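Local coordinates for protein P-granule scaffold (Caenorhabditis japonica, PDB 5W4A) that probably acts as a scaffold of germ-line P granules, its largely helical N-terminal domain pairing with a second copy in the crystal assembly, at residues 22-25 against 26-30; 34-37 against 38-41; 195-198 against 199-203; 59-62 against 63-67; 168-171 against 172-176. All coordinates share one frame; numbering follows the deposited sequence.

Contact 1: residues 22-25 against 26-30; sequences LALY and AVNND
The C-terminal turn of helix 20-28 holds this contact, where Tyr25 and Asn29 meet one turn apart as the helix ends. Asn29 grips the carbonyl oxygen of Tyr25 twice. Its backbone N lies 2.9 Å from Tyr25 O, nearly in line with the C=O bond. Its side-chain ND2 lies 3.0 Å from the same Tyr25 O and comes in the carbonyl plane, on a lone pair. The second bond fixes the amide. The amide then lies over one face of the Tyr25 ring, the two planes only 24° apart, with Asn29 ND2 3.4 Å from Tyr25 CE1. Asn29 CB adds a CH-pi contact over the face, 4.1 Å from the ring centroid. The ring is put there by chi1 of Tyr25 (-177°), which swings CG to the far side from the backbone N, beside the carbonyl carbon. Tyr25 OH reaches on to the backbone N of Asn41, so the ring is held at its far end too. A leucine at Tyr25 would probably leave the Asn29 amide without its flat partner and Asn41 N without the hydroxyl. One residue earlier, Leu24 CD1 touches Asn28 ND2 at 3.5 Å. The arrangement is that of a helix C-terminus, where Asn29 is the first residue to leave helical geometry and an amide side chain returns to the last turn.

Contact 2: residues 34-37 against 38-41; sequences VSDP and NKAN
The chain leaves helix 30-35 at Asp36 and makes a short turn from Asp36 to Ala40. Asp36 is the first residue to leave helical geometry (phi/psi -150/65°). Pro37, Asn38 and Lys39 then curl back. Lys39 N donates to Asp36 O at 3.0 Å, from above the carbonyl plane. Ala40 N donates to Pro37 O at 3.1 Å, again from above the plane, and has a weak bond to Asp36 O. Two waters brace the turn. One donates to Asp36 OD1 and accepts from Asn38 N at 2.9 Å. The other donates to both Pro37 O and Ala40 O, at 2.7 Å from Pro37 O.

The side chains of Asp36 and Lys39 meet on the outside. Asp36 OD2 comes to 3.0 Å from Lys39 CD, a tight approach that leaves the modelled position of this exposed lysine chain doubtful. Lys39 is bent at chi2 and chi4, and its ammonium does not fold onto the acid: Lys39 NZ stays 5.3 Å from Asp36 OD2. Any attraction between the charges is therefore likely to be modest. Ala40 CB turns back to Pro37 O at 3.5 Å, and Ala40 also packs on Leu32 and Leu33 of helix 30-35. With an alanine in place of Asp36, the water on Asn38 N would probably lose the carboxylate it donates to. Asn41 follows as the N-cap of helix 42-47, its OD1 capping Ala44 N. The whole is a pair of overlapping type I beta turns, 36-39 and 37-40, which link helix 30-35 to helix 42-47.

Contact 3: residues 195-198 against 199-203; sequences DNFL and NRLDQ
Apolar contact comes first, between Phe197 and Leu201, one turn apart near the end of helix 187-201. Leu201 CG sits over one face of the Phe197 ring, 4.0 Å from its centroid and offset toward the rim. The CH-pi contact brings Leu201 CG to 3.6 Å from Phe197 CZ. Leu201 CD1 lies 3.7 Å from Phe197 CE2, and Leu201 CD2 lies over Phe197 CZ and CE1. The branch thus straddles the outer end of the ring. The chi1 of Phe197 (176°) carries CG to the far side from its backbone N and sends the ring along the helix toward Leu201. Leu198 CD2 touches Leu201 CD1 more loosely, at 4.4 Å.

Backbone hydrogen bonds form the second group. Phe197 O takes Leu201 N at 3.0 Å in the carbonyl plane, and Arg200 N weakly. Leu198 O takes Asp202 N at 2.7 Å, nearly straight on the carbonyl.

Polar side chains form the third. Asp202 OD1 pairs with Arg213 and Arg200 NH2 with Glu10, both as salt bridges. Asn196 ND2 bonds Asp169 and also Leu132 O of the second subunit. Phe197 meets the ring of Phe170, and Leu198 packs on helix 206-213. The chemistry implies a two-sided helix end: its apolar residues pack into the domain, while Asn196, Arg200 and Asp202 tie it to other helices, the N-terminal strand and the second subunit.

Contact 4: residues 59-62 against 63-67; sequences DIVQ and ILFPS
Val61 and Phe65 meet most closely, through the bond from Phe65 N to Val61 O at 2.8 Å. The ring of Phe65 also presents its edge to the same oxygen, with Phe65 CD2 3.5 Å from Val61 O and the oxygen in the ring plane. Beside it, Val61 CG1 touches Phe65 CD2 at 3.9 Å, the two side chains meeting at a slant. Phe65 has CG opposite its carbonyl carbon (chi1 -60°), which keeps the ring beside the backbone N and next to this oxygen.

One residue earlier, Ile60 and Leu64 lie side by side and point the same way. Ile60 CG2 meets Leu64 CD1 at 4.0 Å, but this packing holds for one of two modelled conformers of Leu64 and is doubtful to that extent. The backbone bond is clear: Leu64 N donates to Ile60 O at 3.0 Å. The bond of Ile63 N to Asp59 O is weak. These pairs are i to i+4 contacts in the last turns of helix 57-64, part of a mainly helical domain. Phe65 is the first residue to leave helical geometry, and Pro66 follows it.

In the next shell, Leu64 O accepts from Ser77 OG of helix 71-84, and Ile63 packs on Leu22 of helix 20-28. Phe65 makes a cation-pi contact with Arg95 of helix 89-100, and Val61 packs against that arginine too. At the start of the segment, Asp59 OD2 is held by Ser42 OG.

Contact 5: residues 168-171 against 172-176; sequences LDFD and AYVFT
Two torsions set the main pair, Phe170 and Val174. Phe170 has CG anti to the backbone N (chi1 174°). Val174 has CG2 opposite its carbonyl carbon, beside its own N. The ring and the methyl thus meet one turn apart on the buried helix 169-179. Val174 CG2 lies over one face of the Phe170 ring, 3.8 Å from its centroid, and sits toward the rim, 3.6 Å from both Phe170 CE1 and CZ. The contact is CH-pi. The same methyl reaches Phe170 O at 3.2 Å, the acceptor of Val174 N.

Asp171 lies on another side of the helix. Its backbone O takes Phe175 N at 2.9 Å in a nearly straight bond (176°). Phe175 CD2 also approaches Asp171 O, at 3.1 Å. The carboxylate of Asp171 is buried but well satisfied: it bonds Thr16 OG1 and the backbone N of Tyr17 and Phe18, fastening the helix to strand 14-16 and the residues after it. Phe175 meets Phe18 and Phe19 edge-to-face. Asp169 OD2 accepts from Asn196 ND2, and Asp169 OD1 forms a salt bridge with Lys134 of the second subunit.

The helix runs on with Ala172 O as a double acceptor. Thr176 N and Thr176 OG1 both donate to it from opposite faces of its plane, with Thr176 OG1 2.9 Å from Ala172 O.

All five contacts are local and lie in series along the chain; none nests within or crosses another. Contact 1 closes the last turn of helix 20-28. Contact 2 closes the turn between helices 30-35 and 42-47 and touches contact 1, which joins that turn to helix 20-28. Contact 4 ends helix 57-64 and packs against both through Ile63. Much later, contact 5 starts helix 169-179, returning to the N-terminal part where Leu22 meets Phe170 and Val174. Contact 3 lies near the end of helix 187-201 and touches contact 5, joining that helix to helix 169-179. Contact 5 thus bridges the early and late helices.

Contact 1: residues 22-25 against 26-30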
loop_
_atom_site.group_PDB
_atom_site.type_symbol
_atom_site.label_atom_id
_atom_site.label_comp_id
_atom_site.label_asym_id
_atom_site.label_seq_id
_atom_site.Cartn_x
_atom_site.Cartn_y
_atom_site.Cartn_z
ATOM N N LEU C 22 11.396 6.370 21.122
ATOM C CA LEU C 22 10.498 7.509 21.317
ATOM C C LEU C 22 9.168 7.044 21.892
ATOM O O LEU C 22 8.605 7.685 22.792
ATOM C CB LEU C 22 10.286 8.247 19.993
ATOM C CG LEU C 22 9.306 9.424 19.995
ATOM C CD1 LEU C 22 9.835 10.544 20.863
ATOM C CD2 LEU C 22 9.079 9.947 18.584
ATOM N N ALA C 23 8.630 5.953 21.347
ATOM C CA ALA C 23 7.392 5.395 21.872
ATOM C C ALA C 23 7.543 5.018 23.345
ATOM O O ALA C 23 6.685 5.335 24.167
ATOM C CB ALA C 23 6.998 4.183 21.035
ATOM N N LEU C 24 8.610 4.305 23.677
ATOM C CA LEU C 24 8.834 3.896 25.048
ATOM C C LEU C 24 8.979 5.112 25.952
ATOM O O LEU C 24 8.414 5.142 27.054
ATOM C CB LEU C 24 10.091 3.029 25.130
ATOM C CG LEU C 24 10.478 2.600 26.558
ATOM C CD1 LEU C 24 9.344 1.806 27.242
ATOM C CD2 LEU C 24 11.743 1.769 26.521
ATOM N N TYR C 25 9.740 6.116 25.506
ATOM C CA TYR C 25 9.883 7.339 26.286
ATOM C C TYR C 25 8.518 7.936 26.618
ATOM O O TYR C 25 8.249 8.304 27.767
ATOM C CB TYR C 25 10.759 8.367 25.543
ATOM C CG TYR C 25 10.952 9.606 26.388
ATOM C CD1 TYR C 25 12.025 9.701 27.246
ATOM C CD2 TYR C 25 10.017 10.630 26.386
ATOM C CE1 TYR C 25 12.184 10.814 28.064
ATOM C CE2 TYR C 25 10.157 11.728 27.202
ATOM C CZ TYR C 25 11.246 11.809 28.038
ATOM O OH TYR C 25 11.363 12.911 28.853
ATOM N N ALA C 26 7.643 8.038 25.619
ATOM C CA ALA C 26 6.361 8.703 25.819
ATOM C C ALA C 26 5.473 7.924 26.775
ATOM O O ALA C 26 4.758 8.518 27.600
ATOM C CB ALA C 26 5.661 8.887 24.470
ATOM N N VAL C 27 5.493 6.590 26.673
ATOM C CA VAL C 27 4.699 5.740 27.556
ATOM C C VAL C 27 5.163 5.863 29.007
ATOM O O VAL C 27 4.342 5.817 29.942
ATOM C CB VAL C 27 4.754 4.284 27.053
ATOM C CG1 VAL C 27 4.309 3.299 28.154
ATOM C CG2 VAL C 27 3.889 4.142 25.763
ATOM N N ASN C 28 6.478 5.967 29.225
ATOM C CA ASN C 28 7.031 6.087 30.569
ATOM C C ASN C 28 6.861 7.489 31.151
ATOM O O ASN C 28 6.667 7.626 32.359
ATOM C CB ASN C 28 8.517 5.717 30.571
ATOM C CG ASN C 28 8.745 4.218 30.624
ATOM O OD1 ASN C 28 7.938 3.476 31.209
ATOM N ND2 ASN C 28 9.865 3.760 30.069
ATOM N N ASN C 29 6.894 8.526 30.323
ATOM C CA ASN C 29 7.037 9.897 30.804
ATOM C C ASN C 29 5.846 10.783 30.473
ATOM O O ASN C 29 6.020 12.007 30.368
ATOM C CB ASN C 29 8.311 10.500 30.224
ATOM C CG ASN C 29 9.554 9.836 30.789
ATOM O OD1 ASN C 29 9.961 10.112 31.926
ATOM N ND2 ASN C 29 10.143 8.938 30.028
ATOM N N ASP C 30 4.651 10.206 30.284
ATOM C CA ASP C 30 3.525 11.024 29.842
ATOM C C ASP C 30 3.170 12.106 30.863
ATOM O O ASP C 30 2.818 13.217 30.479
ATOM C CB ASP C 30 2.290 10.153 29.477
ATOM C CG ASP C 30 1.732 9.336 30.615
ATOM O OD1 ASP C 30 2.477 8.854 31.472
ATOM O OD2 ASP C 30 0.496 9.115 30.602
#

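Contact 2: residues 34-37 against 38-41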
loop_
_atom_site.group_PDB
_atom_site.type_symbol
_atom_site.label_atom_id
_atom_site.label_comp_id
_atom_site.label_asym_id
_atom_site.label_seq_id
_atom_site.Cartn_x
_atom_site.Cartn_y
_atom_site.Cartn_z
ATOM N N VAL C 34 3.103 16.243 30.251
ATOM C CA VAL C 34 1.999 17.128 30.636
ATOM C C VAL C 34 2.495 18.266 31.528
ATOM O O VAL C 34 2.186 19.439 31.292
ATOM C CB VAL C 34 0.893 16.315 31.348
ATOM C CG1 VAL C 34 -0.163 17.225 31.973
ATOM C CG2 VAL C 34 0.244 15.358 30.399
ATOM N N SER C 35 3.249 17.942 32.577
ATOM C CA SER C 35 3.407 18.858 33.707
ATOM C C SER C 35 4.656 19.721 33.647
ATOM O O SER C 35 4.666 20.809 34.231
ATOM C CB SER C 35 3.414 18.062 35.013
ATOM O OG SER C 35 2.190 17.360 35.136
ATOM N N ASP C 36 5.721 19.262 33.002
ATOM C CA ASP C 36 6.971 20.027 32.913
ATOM C C ASP C 36 7.637 19.662 31.605
ATOM O O ASP C 36 8.721 19.054 31.570
ATOM C CB ASP C 36 7.873 19.737 34.108
ATOM C CG ASP C 36 8.921 20.814 34.327
ATOM O OD1 ASP C 36 9.050 21.717 33.468
ATOM O OD2 ASP C 36 9.607 20.747 35.371
ATOM N N PRO C 37 7.003 19.994 30.481
ATOM C CA PRO C 37 7.537 19.555 29.195
ATOM C C PRO C 37 8.916 20.131 28.872
ATOM O O PRO C 37 9.672 19.495 28.134
ATOM C CB PRO C 37 6.464 20.010 28.190
ATOM C CG PRO C 37 5.712 21.072 28.872
ATOM C CD PRO C 37 5.756 20.762 30.344
ATOM N N ASN C 38 9.283 21.305 29.401
ATOM C CA ASN C 38 10.623 21.820 29.134
ATOM C C ASN C 38 11.717 21.000 29.804
ATOM O O ASN C 38 12.867 21.051 29.361
ATOM C CB ASN C 38 10.724 23.278 29.571
ATOM C CG ASN C 38 9.850 24.162 28.736
ATOM O OD1 ASN C 38 9.685 23.931 27.538
ATOM N ND2 ASN C 38 9.236 25.141 29.364
ATOM N N LYS C 39 11.389 20.206 30.812
ATOM C CA LYS C 39 12.391 19.326 31.391
ATOM C C LYS C 39 12.342 17.939 30.790
ATOM O O LYS C 39 13.214 17.116 31.094
ATOM C CB LYS C 39 12.218 19.229 32.913
ATOM C CG LYS C 39 13.223 20.097 33.678
ATOM C CD LYS C 39 12.595 20.787 34.853
ATOM C CE LYS C 39 13.621 21.035 35.937
ATOM N NZ LYS C 39 14.740 21.888 35.447
ATOM N N ALA C 40 11.336 17.668 29.967
ATOM C CA ALA C 40 11.247 16.407 29.263
ATOM C C ALA C 40 12.105 16.444 28.004
ATOM O O ALA C 40 12.614 17.480 27.577
ATOM C CB ALA C 40 9.796 16.096 28.879
ATOM N N ASN C 41 12.262 15.282 27.403
ATOM C CA ASN C 41 13.018 15.191 26.171
ATOM C C ASN C 41 12.379 16.045 25.073
ATOM O O ASN C 41 11.161 15.994 24.853
ATOM C CB ASN C 41 13.093 13.735 25.724
ATOM C CG ASN C 41 13.806 13.590 24.403
ATOM O OD1 ASN C 41 13.188 13.695 23.357
ATOM N ND2 ASN C 41 15.120 13.374 24.444
HETATM O O HOH W 1 7.869 22.997 31.315
HETATM O O HOH W 2 11.605 19.641 26.210
#

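Contact 3: residues 195-198 against 199-203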
loop_
_atom_site.group_PDB
_atom_site.type_symbol
_atom_site.label_atom_id
_atom_site.label_comp_id
_atom_site.label_asym_id
_atom_site.label_seq_id
_atom_site.Cartn_x
_atom_site.Cartn_y
_atom_site.Cartn_z
ATOM N N ASP C 195 -5.548 11.323 13.492
ATOM C CA ASP C 195 -6.712 10.715 14.126
ATOM C C ASP C 195 -6.588 9.202 14.238
ATOM O O ASP C 195 -7.023 8.630 15.241
ATOM C CB ASP C 195 -7.985 11.114 13.384
ATOM C CG ASP C 195 -8.403 12.550 13.680
ATOM O OD1 ASP C 195 -7.881 13.151 14.651
ATOM O OD2 ASP C 195 -9.244 13.102 12.931
ATOM N N ASN C 196 -5.982 8.526 13.241
ATOM C CA ASN C 196 -5.704 7.093 13.357
ATOM C C ASN C 196 -4.819 6.795 14.569
ATOM O O ASN C 196 -5.072 5.856 15.326
ATOM C CB ASN C 196 -5.017 6.560 12.102
ATOM C CG ASN C 196 -5.946 6.491 10.912
ATOM O OD1 ASN C 196 -7.179 6.677 11.010
ATOM N ND2 ASN C 196 -5.343 6.223 9.751
ATOM N N PHE C 197 -3.768 7.591 14.751
ATOM C CA PHE C 197 -2.897 7.413 15.910
ATOM C C PHE C 197 -3.641 7.720 17.210
ATOM O O PHE C 197 -3.582 6.919 18.164
ATOM C CB PHE C 197 -1.658 8.299 15.769
ATOM C CG PHE C 197 -0.750 8.241 16.959
ATOM C CD1 PHE C 197 -0.414 7.023 17.520
ATOM C CD2 PHE C 197 -0.203 9.387 17.478
ATOM C CE1 PHE C 197 0.424 6.948 18.655
ATOM C CE2 PHE C 197 0.662 9.308 18.597
ATOM C CZ PHE C 197 0.964 8.087 19.154
ATOM N N LEU C 198 -4.358 8.852 17.255
ATOM C CA LEU C 198 -5.143 9.197 18.451
ATOM C C LEU C 198 -6.153 8.095 18.803
ATOM O O LEU C 198 -6.425 7.843 19.996
ATOM C CB LEU C 198 -5.846 10.549 18.252
ATOM C CG LEU C 198 -4.977 11.804 18.225
ATOM C CD1 LEU C 198 -5.673 13.043 17.717
ATOM C CD2 LEU C 198 -4.459 12.081 19.669
ATOM N N ASN C 199 -6.715 7.407 17.807
ATOM C CA ASN C 199 -7.674 6.348 18.102
ATOM C C ASN C 199 -7.035 5.237 18.925
ATOM O O ASN C 199 -7.693 4.638 19.785
ATOM C CB ASN C 199 -8.271 5.803 16.798
ATOM C CG ASN C 199 -9.186 4.614 17.027
ATOM O OD1 ASN C 199 -10.274 4.753 17.583
ATOM N ND2 ASN C 199 -8.747 3.441 16.600
ATOM N N ARG C 200 -5.760 4.941 18.684
ATOM C CA ARG C 200 -5.071 3.978 19.513
ATOM C C ARG C 200 -4.719 4.598 20.860
ATOM O O ARG C 200 -4.878 3.954 21.900
ATOM C CB ARG C 200 -3.805 3.465 18.830
ATOM C CG ARG C 200 -4.024 2.665 17.544
ATOM C CD ARG C 200 -4.634 1.248 17.789
ATOM N NE ARG C 200 -4.004 0.472 18.866
ATOM C CZ ARG C 200 -2.949 -0.344 18.731
ATOM N NH1 ARG C 200 -2.332 -0.520 17.554
ATOM N NH2 ARG C 200 -2.500 -1.000 19.792
ATOM N N LEU C 201 -4.249 5.842 20.864
ATOM C CA LEU C 201 -3.843 6.479 22.118
ATOM C C LEU C 201 -5.003 6.667 23.065
ATOM O O LEU C 201 -4.832 6.599 24.290
ATOM C CB LEU C 201 -3.246 7.851 21.856
ATOM C CG LEU C 201 -1.791 7.992 21.514
ATOM C CD1 LEU C 201 -1.493 9.490 21.575
ATOM C CD2 LEU C 201 -0.886 7.215 22.465
ATOM N N ASP C 202 -6.171 7.003 22.535
ATOM C CA ASP C 202 -7.298 7.237 23.422
ATOM C C ASP C 202 -7.546 6.043 24.344
ATOM O O ASP C 202 -8.118 6.226 25.422
ATOM C CB ASP C 202 -8.540 7.567 22.605
ATOM C CG ASP C 202 -8.532 8.991 22.066
ATOM O OD1 ASP C 202 -7.903 9.904 22.660
ATOM O OD2 ASP C 202 -9.206 9.203 21.034
ATOM N N GLN C 203 -7.102 4.835 23.973
ATOM C CA GLN C 203 -7.330 3.639 24.791
ATOM C C GLN C 203 -6.214 3.317 25.780
ATOM O O GLN C 203 -6.426 2.482 26.672
ATOM C CB GLN C 203 -7.547 2.427 23.889
ATOM C CG GLN C 203 -8.742 2.579 22.993
ATOM C CD GLN C 203 -10.053 2.764 23.783
ATOM O OE1 GLN C 203 -10.230 2.193 24.869
ATOM N NE2 GLN C 203 -10.971 3.568 23.239
#

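Contact 4: residues 59-62 against 63-67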
loop_
_atom_site.group_PDB
_atom_site.type_symbol
_atom_site.label_atom_id
_atom_site.label_comp_id
_atom_site.label_asym_id
_atom_site.label_seq_id
_atom_site.Cartn_x
_atom_site.Cartn_y
_atom_site.Cartn_z
ATOM N N ASP C 59 19.359 16.072 19.526
ATOM C CA ASP C 59 18.243 15.570 20.330
ATOM C C ASP C 59 17.641 14.314 19.712
ATOM O O ASP C 59 17.300 13.361 20.414
ATOM C CB ASP C 59 17.130 16.617 20.446
ATOM C CG ASP C 59 17.532 17.848 21.260
ATOM O OD1 ASP C 59 18.392 17.726 22.158
ATOM O OD2 ASP C 59 16.941 18.922 21.006
ATOM N N ILE C 60 17.466 14.334 18.398
ATOM C CA ILE C 60 16.879 13.210 17.688
ATOM C C ILE C 60 17.831 12.019 17.691
ATOM O O ILE C 60 17.435 10.885 17.989
ATOM C CB ILE C 60 16.526 13.659 16.262
ATOM C CG1 ILE C 60 15.389 14.679 16.310
ATOM C CG2 ILE C 60 16.157 12.465 15.400
ATOM C CD1 ILE C 60 15.129 15.351 14.935
ATOM N N VAL C 61 19.110 12.261 17.377
ATOM C CA VAL C 61 20.081 11.170 17.331
ATOM C C VAL C 61 20.179 10.491 18.694
ATOM O O VAL C 61 20.335 9.265 18.784
ATOM C CB VAL C 61 21.448 11.698 16.843
ATOM C CG1 VAL C 61 22.532 10.598 16.902
ATOM C CG2 VAL C 61 21.330 12.229 15.420
ATOM N N GLN C 62 20.079 11.273 19.781
ATOM C CA GLN C 62 20.197 10.714 21.123
ATOM C C GLN C 62 19.071 9.744 21.437
ATOM O O GLN C 62 19.287 8.731 22.123
ATOM C CB GLN C 62 20.223 11.836 22.166
ATOM C CG GLN C 62 21.527 12.610 22.213
ATOM C CD GLN C 62 22.700 11.721 22.547
ATOM O OE1 GLN C 62 22.621 10.886 23.452
ATOM N NE2 GLN C 62 23.783 11.865 21.792
ATOM N N ILE C 63 17.847 10.059 20.990
ATOM C CA ILE C 63 16.723 9.156 21.185
ATOM C C ILE C 63 16.872 7.922 20.300
ATOM O O ILE C 63 16.523 6.807 20.705
ATOM C CB ILE C 63 15.401 9.904 20.910
ATOM C CG1 ILE C 63 15.006 10.772 22.112
ATOM C CG2 ILE C 63 14.249 8.935 20.555
ATOM C CD1 ILE C 63 14.590 9.989 23.380
ATOM N N LEU C 64 17.368 8.103 19.074
ATOM C CA LEU C 64 17.517 6.985 18.140
ATOM C C LEU C 64 18.630 6.034 18.559
ATOM O O LEU C 64 18.530 4.817 18.344
ATOM C CB LEU C 64 17.798 7.521 16.737
ATOM C CG LEU C 64 16.638 8.216 16.021
ATOM C CD1 LEU C 64 17.098 8.617 14.654
ATOM C CD2 LEU C 64 15.385 7.314 15.943
ATOM N N PHE C 65 19.703 6.559 19.138
ATOM C CA PHE C 65 20.878 5.757 19.473
ATOM C C PHE C 65 21.249 5.936 20.943
ATOM O O PHE C 65 22.295 6.512 21.263
ATOM C CB PHE C 65 22.057 6.136 18.575
ATOM C CG PHE C 65 21.805 5.927 17.098
ATOM C CD1 PHE C 65 22.078 4.707 16.493
ATOM C CD2 PHE C 65 21.312 6.956 16.303
ATOM C CE1 PHE C 65 21.857 4.518 15.141
ATOM C CE2 PHE C 65 21.096 6.777 14.953
ATOM C CZ PHE C 65 21.371 5.548 14.363
ATOM N N PRO C 66 20.428 5.427 21.859
ATOM C CA PRO C 66 20.775 5.517 23.285
ATOM C C PRO C 66 21.981 4.652 23.631
ATOM O O PRO C 66 22.362 3.739 22.898
ATOM C CB PRO C 66 19.509 5.020 23.984
ATOM C CG PRO C 66 18.838 4.143 22.995
ATOM C CD PRO C 66 19.141 4.739 21.652
ATOM N N SER C 67 22.601 4.958 24.770
ATOM C CA SER C 67 23.748 4.165 25.198
ATOM C C SER C 67 23.345 2.709 25.359
ATOM O O SER C 67 22.247 2.394 25.838
ATOM C CB SER C 67 24.318 4.693 26.514
ATOM O OG SER C 67 25.364 3.847 26.975
#

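Contact 5: residues 168-171 against 172-176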
loop_
_atom_site.group_PDB
_atom_site.type_symbol
_atom_site.label_atom_id
_atom_site.label_comp_id
_atom_site.label_asym_id
_atom_site.label_seq_id
_atom_site.Cartn_x
_atom_site.Cartn_y
_atom_site.Cartn_z
ATOM N N LEU C 168 1.272 1.692 10.981
ATOM C CA LEU C 168 2.389 2.499 11.467
ATOM C C LEU C 168 2.075 3.991 11.353
ATOM O O LEU C 168 2.960 4.821 11.106
ATOM C CB LEU C 168 3.673 2.119 10.717
ATOM C CG LEU C 168 4.189 0.709 11.022
ATOM C CD1 LEU C 168 5.354 0.363 10.130
ATOM C CD2 LEU C 168 4.551 0.559 12.512
ATOM N N ASP C 169 0.812 4.345 11.618
ATOM C CA ASP C 169 0.391 5.743 11.660
ATOM C C ASP C 169 1.259 6.595 12.578
ATOM O O ASP C 169 1.529 7.755 12.253
ATOM C CB ASP C 169 -1.086 5.815 12.072
ATOM C CG ASP C 169 -1.941 4.875 11.250
ATOM O OD1 ASP C 169 -1.869 3.639 11.503
ATOM O OD2 ASP C 169 -2.625 5.382 10.327
ATOM N N PHE C 170 1.704 6.055 13.723
ATOM C CA PHE C 170 2.595 6.817 14.586
ATOM C C PHE C 170 3.847 7.268 13.838
ATOM O O PHE C 170 4.273 8.423 13.951
ATOM C CB PHE C 170 2.980 5.971 15.808
ATOM C CG PHE C 170 4.010 6.592 16.690
ATOM C CD1 PHE C 170 3.709 7.770 17.385
ATOM C CD2 PHE C 170 5.269 6.028 16.846
ATOM C CE1 PHE C 170 4.631 8.327 18.251
ATOM C CE2 PHE C 170 6.197 6.597 17.730
ATOM C CZ PHE C 170 5.869 7.748 18.408
ATOM N N ASP C 171 4.469 6.364 13.094
ATOM C CA ASP C 171 5.707 6.711 12.410
ATOM C C ASP C 171 5.435 7.755 11.336
ATOM O O ASP C 171 6.235 8.698 11.169
ATOM C CB ASP C 171 6.339 5.467 11.791
ATOM C CG ASP C 171 6.911 4.503 12.804
ATOM O OD1 ASP C 171 6.939 4.856 14.011
ATOM O OD2 ASP C 171 7.330 3.389 12.382
ATOM N N ALA C 172 4.342 7.588 10.580
ATOM C CA ALA C 172 4.000 8.578 9.564
ATOM C C ALA C 172 3.790 9.939 10.196
ATOM O O ALA C 172 4.248 10.959 9.659
ATOM C CB ALA C 172 2.757 8.136 8.784
ATOM N N TYR C 173 3.146 9.966 11.366
ATOM C CA TYR C 173 2.903 11.217 12.088
ATOM C C TYR C 173 4.204 11.854 12.558
ATOM O O TYR C 173 4.399 13.067 12.402
ATOM C CB TYR C 173 1.963 10.963 13.270
ATOM C CG TYR C 173 1.544 12.245 13.949
ATOM C CD1 TYR C 173 0.678 13.121 13.297
ATOM C CD2 TYR C 173 2.045 12.606 15.174
ATOM C CE1 TYR C 173 0.301 14.307 13.859
ATOM C CE2 TYR C 173 1.631 13.825 15.785
ATOM C CZ TYR C 173 0.774 14.650 15.098
ATOM O OH TYR C 173 0.353 15.874 15.600
ATOM N N VAL C 174 5.097 11.061 13.158
ATOM C CA VAL C 174 6.387 11.590 13.606
ATOM C C VAL C 174 7.165 12.166 12.434
ATOM O O VAL C 174 7.679 13.288 12.511
ATOM C CB VAL C 174 7.210 10.510 14.324
ATOM C CG1 VAL C 174 8.593 11.037 14.696
ATOM C CG2 VAL C 174 6.503 9.999 15.606
ATOM N N PHE C 175 7.281 11.414 11.329
ATOM C CA PHE C 175 7.993 11.953 10.157
ATOM C C PHE C 175 7.350 13.244 9.663
ATOM O O PHE C 175 8.052 14.188 9.289
ATOM C CB PHE C 175 8.040 10.934 9.007
ATOM C CG PHE C 175 9.056 9.815 9.193
ATOM C CD1 PHE C 175 10.421 10.099 9.301
ATOM C CD2 PHE C 175 8.659 8.465 9.207
ATOM C CE1 PHE C 175 11.376 9.079 9.449
ATOM C CE2 PHE C 175 9.620 7.444 9.336
ATOM C CZ PHE C 175 10.967 7.751 9.476
ATOM N N THR C 176 6.020 13.296 9.619
ATOM C CA THR C 176 5.346 14.507 9.176
ATOM C C THR C 176 5.725 15.690 10.056
ATOM O O THR C 176 6.026 16.782 9.548
ATOM C CB THR C 176 3.835 14.281 9.174
ATOM O OG1 THR C 176 3.494 13.347 8.132
ATOM C CG2 THR C 176 3.071 15.566 8.949
#